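Local structure of type-2Ba cytolytic delta-endotoxin (Bacillus thuringiensis serovar israelensis, 2RCI) at residues 29-34 with 45-50; 39-44 with 183-188; 136-141 with 156-161. The protein probably kills the larvae of dipteran insects by making pores in the epithelial cell membrane of the midgut. All coordinates share one frame; numbering follows the deposited sequence.

Contact 1 (29-34 with 45-50); sequences NTFQGA and EKALQI
Two helices of the layer that covers one face of the Cyt toxin's β-sheet meet here: the C-terminal end of helix 21-31, with the turn after it, packs against the first turns of helix 44-53. The contact is apolar, centred on Ile50. Its two branches work on different partners: CG2, anti to the backbone N, meets Phe31 and Thr30, and CG1, anti to the carbonyl carbon, carries CD1 to the turn at Gly33 and Ala34. Ile50 CG2 sits over one face of the Phe31 ring, 4.0 Å from the ring centroid and 21° off the normal, a CH-pi contact displaced toward the rim. Ile50 CG2 also presses on Thr30 CG2 at a tight 3.4 Å; the hydroxyl of Thr30 bonds to the carbonyl of Arg26. Ile50 CD1 lies 3.6 Å from Gly33 C; a CB at residue 33 would point toward helix 44-53 and crowd this methyl, so glycine suits the place. Small residues let the chains come close, with Ala34 CB and Ala47 CB 3.8 Å apart. Phe31 CE2, at the ring edge, lies 3.6 Å from Ala47 O. At the exposed margin Lys46 bends at chi2 (76°), and Lys46 CG rests 3.3 Å from Gly33 O.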
ATOM      1  N   ASN A  29       8.417  -5.673  10.286  1.00 23.04           N
ATOM      2  CA  ASN A  29       7.918  -6.535  11.371  1.00 23.58           C
ATOM      3  C   ASN A  29       7.043  -5.781  12.375  1.00 23.41           C
ATOM      4  O   ASN A  29       6.013  -6.289  12.817  1.00 23.82           O
ATOM      5  CB  ASN A  29       9.074  -7.216  12.127  1.00 24.02           C
ATOM      6  CG  ASN A  29       9.648  -8.407  11.385  1.00 23.84           C
ATOM      7  OD1 ASN A  29       9.096  -8.856  10.378  1.00 27.94           O
ATOM      8  ND2 ASN A  29      10.759  -8.944  11.895  1.00 23.14           N
ATOM      9  N   THR A  30       7.464  -4.567  12.714  1.00 23.45           N
ATOM     10  CA  THR A  30       6.792  -3.748  13.728  1.00 23.70           C
ATOM     11  C   THR A  30       5.365  -3.398  13.285  1.00 22.65           C
ATOM     12  O   THR A  30       4.427  -3.453  14.082  1.00 22.16           O
ATOM     13  CB  THR A  30       7.618  -2.488  14.048  1.00 23.41           C
ATOM     14  OG1 THR A  30       8.885  -2.889  14.578  1.00 26.32           O
ATOM     15  CG2 THR A  30       6.926  -1.620  15.090  1.00 27.12           C
ATOM     16  N   PHE A  31       5.208  -3.079  12.002  1.00 22.10           N
ATOM     17  CA  PHE A  31       3.887  -2.771  11.455  1.00 22.82           C
ATOM     18  C   PHE A  31       2.917  -3.923  11.240  1.00 23.00           C
ATOM     19  O   PHE A  31       1.731  -3.680  11.024  1.00 23.11           O
ATOM     20  CB  PHE A  31       3.982  -1.860  10.232  1.00 22.08           C
ATOM     21  CG  PHE A  31       4.315  -0.468  10.592  1.00 21.33           C
ATOM     22  CD1 PHE A  31       5.629  -0.019  10.533  1.00 20.37           C
ATOM     23  CD2 PHE A  31       3.318   0.385  11.085  1.00 20.51           C
ATOM     24  CE1 PHE A  31       5.940   1.282  10.937  1.00 23.82           C
ATOM     25  CE2 PHE A  31       3.612   1.662  11.480  1.00 22.18           C
ATOM     26  CZ  PHE A  31       4.921   2.129  11.400  1.00 23.23           C
ATOM     27  N   GLN A  32       3.391  -5.165  11.324  1.00 23.78           N
ATOM     28  CA  GLN A  32       2.476  -6.321  11.412  1.00 24.35           C
ATOM     29  C   GLN A  32       1.450  -6.135  12.541  1.00 24.63           C
ATOM     30  O   GLN A  32       0.298  -6.582  12.430  1.00 24.42           O
ATOM     31  CB  GLN A  32       3.242  -7.633  11.603  1.00 25.41           C
ATOM     32  CG  GLN A  32       4.272  -7.950  10.504  1.00 27.59           C
ATOM     33  CD  GLN A  32       3.668  -8.104   9.109  1.00 31.82           C
ATOM     34  OE1 GLN A  32       2.463  -8.380   8.952  1.00 33.34           O
ATOM     35  NE2 GLN A  32       4.512  -7.936   8.082  1.00 31.49           N
ATOM     36  N   GLY A  33       1.870  -5.441  13.598  1.00 23.77           N
ATOM     37  CA  GLY A  33       1.017  -5.140  14.757  1.00 24.31           C
ATOM     38  C   GLY A  33      -0.227  -4.309  14.455  1.00 24.45           C
ATOM     39  O   GLY A  33      -1.164  -4.271  15.267  1.00 24.40           O
ATOM     40  N   ALA A  34      -0.256  -3.641  13.299  1.00 23.79           N
ATOM     41  CA  ALA A  34      -1.454  -2.872  12.899  1.00 23.79           C
ATOM     42  C   ALA A  34      -2.537  -3.688  12.159  1.00 24.58           C
ATOM     43  O   ALA A  34      -3.588  -3.144  11.785  1.00 25.73           O
ATOM     44  CB  ALA A  34      -1.056  -1.672  12.073  1.00 23.82           C
ATOM     45  N   GLU A  45      -5.492   3.572  13.423  1.00 20.08           N
ATOM     46  CA  GLU A  45      -5.261   4.063  14.772  1.00 20.97           C
ATOM     47  C   GLU A  45      -4.077   3.312  15.372  1.00 19.99           C
ATOM     48  O   GLU A  45      -3.195   3.913  15.963  1.00 20.34           O
ATOM     49  CB  GLU A  45      -6.509   3.853  15.629  1.00 20.35           C
ATOM     50  CG  GLU A  45      -6.295   4.172  17.109  1.00 21.67           C
ATOM     51  CD  GLU A  45      -7.446   3.704  18.015  1.00 22.73           C
ATOM     52  OE1 GLU A  45      -8.423   3.116  17.521  1.00 25.26           O
ATOM     53  OE2 GLU A  45      -7.353   3.920  19.248  1.00 26.89           O
ATOM     54  N   LYS A  46      -4.081   1.989  15.221  1.00 20.68           N
ATOM     55  CA  LYS A  46      -2.969   1.174  15.737  1.00 21.45           C
ATOM     56  C   LYS A  46      -1.644   1.478  15.030  1.00 20.49           C
ATOM     57  O   LYS A  46      -0.578   1.526  15.672  1.00 21.12           O
ATOM     58  CB  LYS A  46      -3.313  -0.326  15.632  1.00 21.79           C
ATOM     59  CG  LYS A  46      -2.197  -1.273  16.114  1.00 24.83           C
ATOM     60  CD  LYS A  46      -2.106  -1.331  17.634  1.00 29.36           C
ATOM     61  CE  LYS A  46      -1.010  -2.310  18.079  1.00 27.75           C
ATOM     62  NZ  LYS A  46      -0.779  -2.196  19.545  1.00 32.19           N
ATOM     63  N   ALA A  47      -1.694   1.655  13.709  1.00 19.57           N
ATOM     64  CA  ALA A  47      -0.487   2.017  12.961  1.00 18.77           C
ATOM     65  C   ALA A  47       0.091   3.340  13.463  1.00 18.90           C
ATOM     66  O   ALA A  47       1.294   3.476  13.629  1.00 18.15           O
ATOM     67  CB  ALA A  47      -0.761   2.069  11.452  1.00 18.17           C
ATOM     68  N   LEU A  48      -0.772   4.314  13.747  1.00 19.74           N
ATOM     69  CA  LEU A  48      -0.311   5.560  14.347  1.00 19.91           C
ATOM     70  C   LEU A  48       0.248   5.389  15.767  1.00 20.51           C
ATOM     71  O   LEU A  48       1.222   6.033  16.128  1.00 20.67           O
ATOM     72  CB  LEU A  48      -1.404   6.626  14.309  1.00 20.95           C
ATOM     73  CG  LEU A  48      -1.610   7.244  12.920  1.00 20.73           C
ATOM     74  CD1 LEU A  48      -2.812   8.136  12.931  1.00 22.89           C
ATOM     75  CD2 LEU A  48      -0.366   8.065  12.524  1.00 23.55           C
ATOM     76  N   GLN A  49      -0.357   4.521  16.566  1.00 21.97           N
ATOM     77  CA  GLN A  49       0.208   4.217  17.896  1.00 23.67           C
ATOM     78  C   GLN A  49       1.621   3.639  17.734  1.00 22.79           C
ATOM     79  O   GLN A  49       2.554   4.042  18.422  1.00 23.04           O
ATOM     80  CB  GLN A  49      -0.675   3.229  18.652  1.00 24.18           C
ATOM     81  CG  GLN A  49      -2.063   3.759  19.026  1.00 31.14           C
ATOM     82  CD  GLN A  49      -2.016   4.897  20.051  1.00 36.26           C
ATOM     83  OE1 GLN A  49      -1.374   4.790  21.106  1.00 42.11           O
ATOM     84  NE2 GLN A  49      -2.687   5.986  19.740  1.00 39.30           N
ATOM     85  N   ILE A  50       1.773   2.710  16.801  1.00 22.06           N
ATOM     86  CA  ILE A  50       3.068   2.074  16.544  1.00 22.25           C
ATOM     87  C   ILE A  50       4.116   3.116  16.104  1.00 22.74           C
ATOM     88  O   ILE A  50       5.218   3.170  16.660  1.00 23.20           O
ATOM     89  CB  ILE A  50       2.938   0.939  15.514  1.00 21.63           C
ATOM     90  CG1 ILE A  50       2.213  -0.265  16.137  1.00 22.72           C
ATOM     91  CG2 ILE A  50       4.306   0.536  14.963  1.00 21.10           C
ATOM     92  CD1 ILE A  50       1.750  -1.327  15.122  1.00 22.63           C
TER

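Contact 2 (39-44 with 183-188); sequences TLNFNF and KMKALT
The irregular segment 39-44 crosses above strand 183-188 without pairing with it, and the closest alpha carbons, Phe44 CA and Lys185 CA, are 6.3 Å apart. Lys185 carries most of the contact. Its CG lies anti to the carbonyl carbon (chi1 -67°), and beyond CG the chain is fully extended, so that the aliphatic part runs alongside Phe42 in the opposite direction and the ammonium group arrives beneath the loop. Near its root, Lys185 CB meets the ring edge of Phe42 at CD2, 3.9 Å away. At its tip, Lys185 NZ makes a weak hydrogen bond to Phe42 O at 3.5 Å. Lys185 NZ also donates to a water 3.1 Å away. This water accepts a second hydrogen bond from Phe44 N at 2.8 Å, linking the strand's lysine to the start of the helix. Glu159 on the adjoining strand is a long, weak ion-pair partner of Lys185 and accepts a hydrogen bond from Asn41 ND2; its charge would tend to offset that of the lysine. Phe44, with CG anti to its backbone N, turns its ring edge to the carbonyl of Ala186, Phe44 CE1 lying 3.5 Å from Ala186 O. Thr39 OG1 accepts from Asn41 N at 3.0 Å and closes an ST turn, while Asn41 OD1 takes a weak bond from Phe42 N. Buried Phe42 packs between the loop and the sheet, against Ala157 and Pro155, and against Ala47 of the helix. Asn43 is the N-cap of the next helix, its OD1 accepting from Lys46 N. The arrangement is a loop joining helices 21-31 and 44-53, and it ties that helical layer to the sheet in the Cyt toxin's α/β architecture, where two helical layers surround the sheet.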
ATOM      1  N   THR A  39     -10.216  -9.820  10.771  1.00 28.86           N
ATOM      2  CA  THR A  39     -10.599  -9.316   9.439  1.00 28.80           C
ATOM      3  C   THR A  39      -9.378  -9.237   8.545  1.00 28.70           C
ATOM      4  O   THR A  39      -9.498  -9.245   7.301  1.00 28.14           O
ATOM      5  CB  THR A  39     -11.174  -7.901   9.517  1.00 29.20           C
ATOM      6  OG1 THR A  39     -10.156  -7.020  10.019  1.00 29.48           O
ATOM      7  CG2 THR A  39     -12.415  -7.852  10.434  1.00 27.92           C
ATOM      8  N   LEU A  40      -8.209  -9.131   9.193  1.00 28.33           N
ATOM      9  CA  LEU A  40      -6.926  -8.888   8.520  1.00 27.90           C
ATOM     10  C   LEU A  40      -6.896  -7.537   7.841  1.00 27.56           C
ATOM     11  O   LEU A  40      -6.077  -7.301   6.950  1.00 27.39           O
ATOM     12  CB  LEU A  40      -6.600  -9.997   7.519  1.00 27.82           C
ATOM     13  CG  LEU A  40      -6.559 -11.392   8.145  1.00 28.00           C
ATOM     14  CD1 LEU A  40      -6.375 -12.423   7.060  1.00 30.28           C
ATOM     15  CD2 LEU A  40      -5.424 -11.449   9.168  1.00 28.54           C
ATOM     16  N   ASN A  41      -7.794  -6.645   8.255  1.00 27.42           N
ATOM     17  CA  ASN A  41      -7.724  -5.269   7.800  1.00 26.94           C
ATOM     18  C   ASN A  41      -6.539  -4.576   8.495  1.00 26.40           C
ATOM     19  O   ASN A  41      -5.982  -5.089   9.470  1.00 24.85           O
ATOM     20  CB  ASN A  41      -9.040  -4.528   8.075  1.00 27.64           C
ATOM     21  CG  ASN A  41      -9.259  -3.292   7.163  1.00 28.63           C
ATOM     22  OD1 ASN A  41      -8.495  -3.018   6.230  1.00 29.49           O
ATOM     23  ND2 ASN A  41     -10.324  -2.544   7.450  1.00 30.28           N
ATOM     24  N   PHE A  42      -6.164  -3.418   7.955  1.00 25.08           N
ATOM     25  CA  PHE A  42      -5.143  -2.545   8.524  1.00 24.25           C
ATOM     26  C   PHE A  42      -5.848  -1.556   9.436  1.00 23.76           C
ATOM     27  O   PHE A  42      -6.868  -0.951   9.054  1.00 24.64           O
ATOM     28  CB  PHE A  42      -4.451  -1.838   7.360  1.00 23.29           C
ATOM     29  CG  PHE A  42      -3.360  -0.873   7.757  1.00 21.48           C
ATOM     30  CD1 PHE A  42      -2.090  -1.320   8.082  1.00 21.39           C
ATOM     31  CD2 PHE A  42      -3.610   0.494   7.749  1.00 24.24           C
ATOM     32  CE1 PHE A  42      -1.062  -0.395   8.418  1.00 19.56           C
ATOM     33  CE2 PHE A  42      -2.614   1.399   8.092  1.00 21.78           C
ATOM     34  CZ  PHE A  42      -1.341   0.945   8.415  1.00 20.95           C
ATOM     35  N   ASN A  43      -5.351  -1.433  10.661  1.00 23.40           N
ATOM     36  CA  ASN A  43      -5.918  -0.518  11.630  1.00 22.61           C
ATOM     37  C   ASN A  43      -5.076   0.763  11.687  1.00 21.71           C
ATOM     38  O   ASN A  43      -3.932   0.759  12.175  1.00 21.55           O
ATOM     39  CB  ASN A  43      -6.038  -1.218  13.004  1.00 23.22           C
ATOM     40  CG  ASN A  43      -6.836  -0.403  14.017  1.00 25.87           C
ATOM     41  OD1 ASN A  43      -6.485   0.710  14.350  1.00 25.85           O
ATOM     42  ND2 ASN A  43      -7.905  -0.991  14.532  1.00 30.17           N
ATOM     43  N   PHE A  44      -5.637   1.842  11.160  1.00 21.45           N
ATOM     44  CA  PHE A  44      -4.961   3.158  11.098  1.00 20.90           C
ATOM     45  C   PHE A  44      -4.557   3.678  12.477  1.00 20.62           C
ATOM     46  O   PHE A  44      -3.426   4.181  12.685  1.00 19.14           O
ATOM     47  CB  PHE A  44      -5.897   4.154  10.403  1.00 21.40           C
ATOM     48  CG  PHE A  44      -5.271   5.496  10.108  1.00 20.73           C
ATOM     49  CD1 PHE A  44      -4.183   5.599   9.247  1.00 21.40           C
ATOM     50  CD2 PHE A  44      -5.815   6.658  10.660  1.00 21.47           C
ATOM     51  CE1 PHE A  44      -3.624   6.832   8.964  1.00 20.73           C
ATOM     52  CE2 PHE A  44      -5.279   7.892  10.399  1.00 22.68           C
ATOM     53  CZ  PHE A  44      -4.176   7.989   9.532  1.00 21.94           C
ATOM     54  N   LYS A 183     -11.122   2.817  -0.448  1.00 19.71           N
ATOM     55  CA  LYS A 183     -10.750   3.514   0.792  1.00 21.05           C
ATOM     56  C   LYS A 183      -9.267   3.233   1.020  1.00 20.11           C
ATOM     57  O   LYS A 183      -8.810   2.117   0.851  1.00 20.46           O
ATOM     58  CB  LYS A 183     -11.547   3.032   2.020  1.00 20.86           C
ATOM     59  CG  LYS A 183     -11.336   3.995   3.184  1.00 25.06           C
ATOM     60  CD  LYS A 183     -12.080   3.669   4.488  1.00 24.36           C
ATOM     61  CE  LYS A 183     -11.816   4.825   5.471  1.00 29.93           C
ATOM     62  NZ  LYS A 183     -12.809   4.950   6.573  1.00 30.61           N
ATOM     63  N   MET A 184      -8.525   4.278   1.352  1.00 19.68           N
ATOM     64  CA  MET A 184      -7.098   4.174   1.543  1.00 20.51           C
ATOM     65  C   MET A 184      -6.737   4.582   2.953  1.00 19.27           C
ATOM     66  O   MET A 184      -7.180   5.622   3.430  1.00 18.77           O
ATOM     67  CB  MET A 184      -6.421   5.133   0.577  1.00 21.02           C
ATOM     68  CG  MET A 184      -4.930   5.003   0.499  1.00 23.57           C
ATOM     69  SD  MET A 184      -4.423   5.987  -0.912  1.00 23.71           S
ATOM     70  CE  MET A 184      -2.643   5.837  -0.790  1.00 24.30           C
ATOM     71  N   LYS A 185      -5.885   3.787   3.590  1.00 18.60           N
ATOM     72  CA  LYS A 185      -5.304   4.113   4.882  1.00 18.78           C
ATOM     73  C   LYS A 185      -3.800   3.957   4.726  1.00 18.81           C
ATOM     74  O   LYS A 185      -3.308   2.888   4.358  1.00 19.09           O
ATOM     75  CB  LYS A 185      -5.803   3.152   5.959  1.00 18.91           C
ATOM     76  CG  LYS A 185      -7.287   3.268   6.271  1.00 21.14           C
ATOM     77  CD  LYS A 185      -7.761   2.080   7.099  1.00 24.39           C
ATOM     78  CE  LYS A 185      -9.149   2.336   7.663  1.00 28.98           C
ATOM     79  NZ  LYS A 185      -9.598   1.109   8.373  1.00 33.08           N
ATOM     80  N   ALA A 186      -3.071   5.027   4.999  1.00 19.06           N
ATOM     81  CA  ALA A 186      -1.625   4.994   4.803  1.00 18.46           C
ATOM     82  C   ALA A 186      -0.949   5.996   5.745  1.00 18.74           C
ATOM     83  O   ALA A 186      -1.558   6.995   6.174  1.00 18.11           O
ATOM     84  CB  ALA A 186      -1.293   5.317   3.341  1.00 18.03           C
ATOM     85  N   LEU A 187       0.305   5.721   6.075  1.00 17.69           N
ATOM     86  CA  LEU A 187       1.127   6.714   6.748  1.00 17.68           C
ATOM     87  C   LEU A 187       2.566   6.556   6.278  1.00 17.68           C
ATOM     88  O   LEU A 187       2.973   5.450   5.896  1.00 18.50           O
ATOM     89  CB  LEU A 187       1.036   6.560   8.277  1.00 17.71           C
ATOM     90  CG  LEU A 187       1.722   5.373   9.008  1.00 18.43           C
ATOM     91  CD1 LEU A 187       3.241   5.453   9.016  1.00 25.71           C
ATOM     92  CD2 LEU A 187       1.257   5.343  10.467  1.00 19.72           C
ATOM     93  N   THR A 188       3.336   7.641   6.310  1.00 17.52           N
ATOM     94  CA  THR A 188       4.770   7.535   6.081  1.00 17.04           C
ATOM     95  C   THR A 188       5.450   7.910   7.376  1.00 17.03           C
ATOM     96  O   THR A 188       5.177   8.987   7.928  1.00 16.47           O
ATOM     97  CB  THR A 188       5.258   8.490   4.979  1.00 16.44           C
ATOM     98  OG1 THR A 188       4.486   8.279   3.786  1.00 17.61           O
ATOM     99  CG2 THR A 188       6.699   8.227   4.684  1.00 18.14           C
TER
HETATM  100  O   HOH W   1      -8.449   2.098  11.043  1.00 23.26           O

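Contact 3 (136-141 with 156-161); sequences YKILFS and IAFEIT
Strands 132-142 and 150-162 form a β-hairpin near the centre of the Cyt toxin sheet, and the two segments run antiparallel at 166°. Side chains alternate between the faces. Tyr136, Ile138, Phe140, Ile156, Phe158 and Ile160 lie on the face covered by helix 96-110, where large apolar groups fill the core. On this side Ile138 and Phe158 cross obliquely, with Ile138 CD1 at the ring edge, 4.0 Å from Phe158 CE2. Phe140 meets the two isoleucines in different ways: Ile138 CG2 stands over one face of its ring, whereas Ile156 CD1 lies at the edge, 3.5 Å from Phe140 CE2. Tyr136 leads its ring away from the opposite strand, past Ile138 CG1 at the ring edge, and bonds through its hydroxyl to Gln116 and Asn11. The other face carries Lys137 and Ala157, with Phe42 packed on Ala157. They form the non-hydrogen-bonded pair, and the small methyl lets Lys137 CG approach Ala157 CB to 3.9 Å before the lysine bends, at chi3 and chi4, to give NZ a weak bond to Leu40 O. The backbone sets the register of the two strands through two hydrogen-bonded pairs, Tyr136 with Phe158 and Ile138 with Ile156. Three of the four bonds are nearly straight; the fourth is longer and more bent, with Tyr136 N 3.1 Å from Phe158 O and an angle of 155° at the hydrogen.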
ATOM      1  N   TYR A 136      -6.324  -5.055   0.308  1.00 17.81           N
ATOM      2  CA  TYR A 136      -5.035  -5.262  -0.338  1.00 16.64           C
ATOM      3  C   TYR A 136      -4.047  -4.387   0.422  1.00 16.54           C
ATOM      4  O   TYR A 136      -4.307  -3.186   0.650  1.00 15.44           O
ATOM      5  CB  TYR A 136      -5.088  -4.827  -1.800  1.00 17.65           C
ATOM      6  CG  TYR A 136      -3.917  -5.359  -2.609  1.00 17.30           C
ATOM      7  CD1 TYR A 136      -4.052  -6.482  -3.426  1.00 18.55           C
ATOM      8  CD2 TYR A 136      -2.661  -4.744  -2.537  1.00 19.51           C
ATOM      9  CE1 TYR A 136      -2.958  -6.983  -4.145  1.00 19.35           C
ATOM     10  CE2 TYR A 136      -1.582  -5.218  -3.251  1.00 19.82           C
ATOM     11  CZ  TYR A 136      -1.731  -6.336  -4.060  1.00 17.92           C
ATOM     12  OH  TYR A 136      -0.644  -6.799  -4.760  1.00 18.91           O
ATOM     13  N   LYS A 137      -2.930  -4.993   0.807  1.00 16.65           N
ATOM     14  CA  LYS A 137      -1.956  -4.319   1.684  1.00 18.61           C
ATOM     15  C   LYS A 137      -0.564  -4.371   1.121  1.00 17.25           C
ATOM     16  O   LYS A 137      -0.105  -5.428   0.676  1.00 17.72           O
ATOM     17  CB  LYS A 137      -1.955  -4.915   3.084  1.00 18.64           C
ATOM     18  CG  LYS A 137      -3.280  -4.669   3.824  1.00 20.07           C
ATOM     19  CD  LYS A 137      -3.264  -5.285   5.228  1.00 22.38           C
ATOM     20  CE  LYS A 137      -3.234  -6.848   5.249  1.00 27.28           C
ATOM     21  NZ  LYS A 137      -4.121  -7.563   4.286  1.00 29.46           N
ATOM     22  N   ILE A 138       0.092  -3.211   1.150  1.00 17.20           N
ATOM     23  CA  ILE A 138       1.437  -3.042   0.596  1.00 17.99           C
ATOM     24  C   ILE A 138       2.287  -2.370   1.676  1.00 18.37           C
ATOM     25  O   ILE A 138       1.768  -1.559   2.457  1.00 18.52           O
ATOM     26  CB  ILE A 138       1.424  -2.096  -0.612  1.00 18.26           C
ATOM     27  CG1 ILE A 138       0.499  -2.623  -1.730  1.00 18.06           C
ATOM     28  CG2 ILE A 138       2.853  -1.895  -1.154  1.00 20.13           C
ATOM     29  CD1 ILE A 138       0.186  -1.554  -2.811  1.00 18.22           C
ATOM     30  N   LEU A 139       3.567  -2.709   1.746  1.00 18.81           N
ATOM     31  CA  LEU A 139       4.472  -1.986   2.670  1.00 18.85           C
ATOM     32  C   LEU A 139       5.777  -1.677   1.962  1.00 18.54           C
ATOM     33  O   LEU A 139       6.548  -2.596   1.604  1.00 18.55           O
ATOM     34  CB  LEU A 139       4.714  -2.756   3.976  1.00 19.95           C
ATOM     35  CG  LEU A 139       5.430  -2.006   5.126  1.00 21.01           C
ATOM     36  CD1 LEU A 139       5.073  -2.580   6.488  1.00 24.54           C
ATOM     37  CD2 LEU A 139       6.957  -1.913   4.926  1.00 23.61           C
ATOM     38  N   PHE A 140       6.028  -0.383   1.764  1.00 18.02           N
ATOM     39  CA  PHE A 140       7.287   0.067   1.187  1.00 18.06           C
ATOM     40  C   PHE A 140       8.306   0.454   2.250  1.00 17.83           C
ATOM     41  O   PHE A 140       7.965   1.193   3.199  1.00 18.42           O
ATOM     42  CB  PHE A 140       7.091   1.327   0.331  1.00 19.02           C
ATOM     43  CG  PHE A 140       6.192   1.142  -0.844  1.00 18.28           C
ATOM     44  CD1 PHE A 140       6.687   0.615  -2.035  1.00 20.39           C
ATOM     45  CD2 PHE A 140       4.857   1.552  -0.781  1.00 20.20           C
ATOM     46  CE1 PHE A 140       5.837   0.430  -3.155  1.00 20.28           C
ATOM     47  CE2 PHE A 140       3.999   1.396  -1.892  1.00 19.83           C
ATOM     48  CZ  PHE A 140       4.501   0.845  -3.089  1.00 20.28           C
ATOM     49  N   SER A 141       9.529  -0.059   2.107  1.00 17.25           N
ATOM     50  CA  SER A 141      10.673   0.470   2.848  0.50 17.43           C
ATOM     51  C   SER A 141      11.543   1.217   1.842  1.00 17.44           C
ATOM     52  O   SER A 141      11.804   0.721   0.747  1.00 17.87           O
ATOM     53  CB  SER A 141      11.460  -0.644   3.537  0.50 17.61           C
ATOM     54  OG  SER A 141      10.649  -1.356   4.467  0.50 18.97           O
ATOM     55  N   ILE A 156       0.567   0.761   3.341  1.00 17.47           N
ATOM     56  CA  ILE A 156      -0.647   1.203   2.635  1.00 18.65           C
ATOM     57  C   ILE A 156      -1.670   0.082   2.653  1.00 19.00           C
ATOM     58  O   ILE A 156      -1.343  -1.035   2.258  1.00 20.15           O
ATOM     59  CB  ILE A 156      -0.382   1.545   1.167  1.00 17.67           C
ATOM     60  CG1 ILE A 156       0.716   2.591   1.007  1.00 19.54           C
ATOM     61  CG2 ILE A 156      -1.711   1.989   0.474  1.00 19.38           C
ATOM     62  CD1 ILE A 156       1.148   2.809  -0.417  1.00 19.52           C
ATOM     63  N   ALA A 157      -2.901   0.364   3.101  1.00 18.42           N
ATOM     64  CA  ALA A 157      -4.006  -0.606   2.954  1.00 18.53           C
ATOM     65  C   ALA A 157      -5.150  -0.043   2.114  1.00 18.55           C
ATOM     66  O   ALA A 157      -5.555   1.113   2.301  1.00 18.22           O
ATOM     67  CB  ALA A 157      -4.537  -1.057   4.315  1.00 19.35           C
ATOM     68  N   PHE A 158      -5.676  -0.848   1.190  1.00 18.62           N
ATOM     69  CA  PHE A 158      -6.869  -0.430   0.467  1.00 18.63           C
ATOM     70  C   PHE A 158      -8.057  -1.329   0.828  1.00 18.50           C
ATOM     71  O   PHE A 158      -7.887  -2.522   1.029  1.00 19.80           O
ATOM     72  CB  PHE A 158      -6.658  -0.546  -1.046  1.00 18.92           C
ATOM     73  CG  PHE A 158      -5.531   0.293  -1.569  1.00 18.68           C
ATOM     74  CD1 PHE A 158      -5.721   1.649  -1.776  1.00 20.27           C
ATOM     75  CD2 PHE A 158      -4.291  -0.280  -1.839  1.00 19.42           C
ATOM     76  CE1 PHE A 158      -4.685   2.452  -2.300  1.00 19.90           C
ATOM     77  CE2 PHE A 158      -3.251   0.500  -2.362  1.00 18.96           C
ATOM     78  CZ  PHE A 158      -3.440   1.875  -2.552  1.00 16.75           C
ATOM     79  N   GLU A 159      -9.240  -0.733   0.911  1.00 19.49           N
ATOM     80  CA  GLU A 159     -10.498  -1.489   0.966  1.00 20.70           C
ATOM     81  C   GLU A 159     -11.158  -1.207  -0.364  1.00 19.77           C
ATOM     82  O   GLU A 159     -11.532  -0.057  -0.646  1.00 20.28           O
ATOM     83  CB  GLU A 159     -11.405  -0.960   2.088  1.00 21.41           C
ATOM     84  CG  GLU A 159     -10.714  -0.781   3.404  1.00 23.66           C
ATOM     85  CD  GLU A 159     -11.696  -0.498   4.560  1.00 24.86           C
ATOM     86  OE1 GLU A 159     -12.936  -0.500   4.331  1.00 29.63           O
ATOM     87  OE2 GLU A 159     -11.209  -0.303   5.682  1.00 26.22           O
ATOM     88  N   ILE A 160     -11.276  -2.245  -1.186  1.00 19.59           N
ATOM     89  CA  ILE A 160     -11.716  -2.087  -2.566  1.00 19.06           C
ATOM     90  C   ILE A 160     -13.022  -2.841  -2.783  1.00 19.34           C
ATOM     91  O   ILE A 160     -13.117  -4.039  -2.488  1.00 18.46           O
ATOM     92  CB  ILE A 160     -10.652  -2.561  -3.573  1.00 19.93           C
ATOM     93  CG1 ILE A 160      -9.351  -1.754  -3.391  1.00 19.30           C
ATOM     94  CG2 ILE A 160     -11.191  -2.413  -5.020  1.00 20.10           C
ATOM     95  CD1 ILE A 160      -8.092  -2.453  -3.907  1.00 19.66           C
ATOM     96  N   THR A 161     -14.006  -2.114  -3.290  1.00 18.93           N
ATOM     97  CA  THR A 161     -15.293  -2.689  -3.710  1.00 19.72           C
ATOM     98  C   THR A 161     -15.487  -2.331  -5.179  1.00 19.19           C
ATOM     99  O   THR A 161     -15.348  -1.183  -5.566  1.00 19.55           O
ATOM    100  CB  THR A 161     -16.439  -2.117  -2.892  1.00 20.10           C
ATOM    101  OG1 THR A 161     -16.238  -2.447  -1.501  1.00 19.48           O
ATOM    102  CG2 THR A 161     -17.782  -2.711  -3.393  1.00 21.58           C
TER

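Along the chain the segments of contacts 1 and 2 alternate, while contact 3 lies wholly within the span between residues 44 and 183. Contact 3 belongs to the central sheet, its centre about 7 Å from that of contact 2 and about 14 Å from that of contact 1; contacts 1 and 2 are about 10 Å apart, centre to centre. Strand 177-192 of contact 2 pairs antiparallel with strand 150-162 of contact 3, so both share one sheet. The loop of contact 2 ties the helical layer of contact 1 to one face of this sheet, while contact 3 also turns side chains to the other face, under helix 96-110, consistent with a sheet between two helical layers.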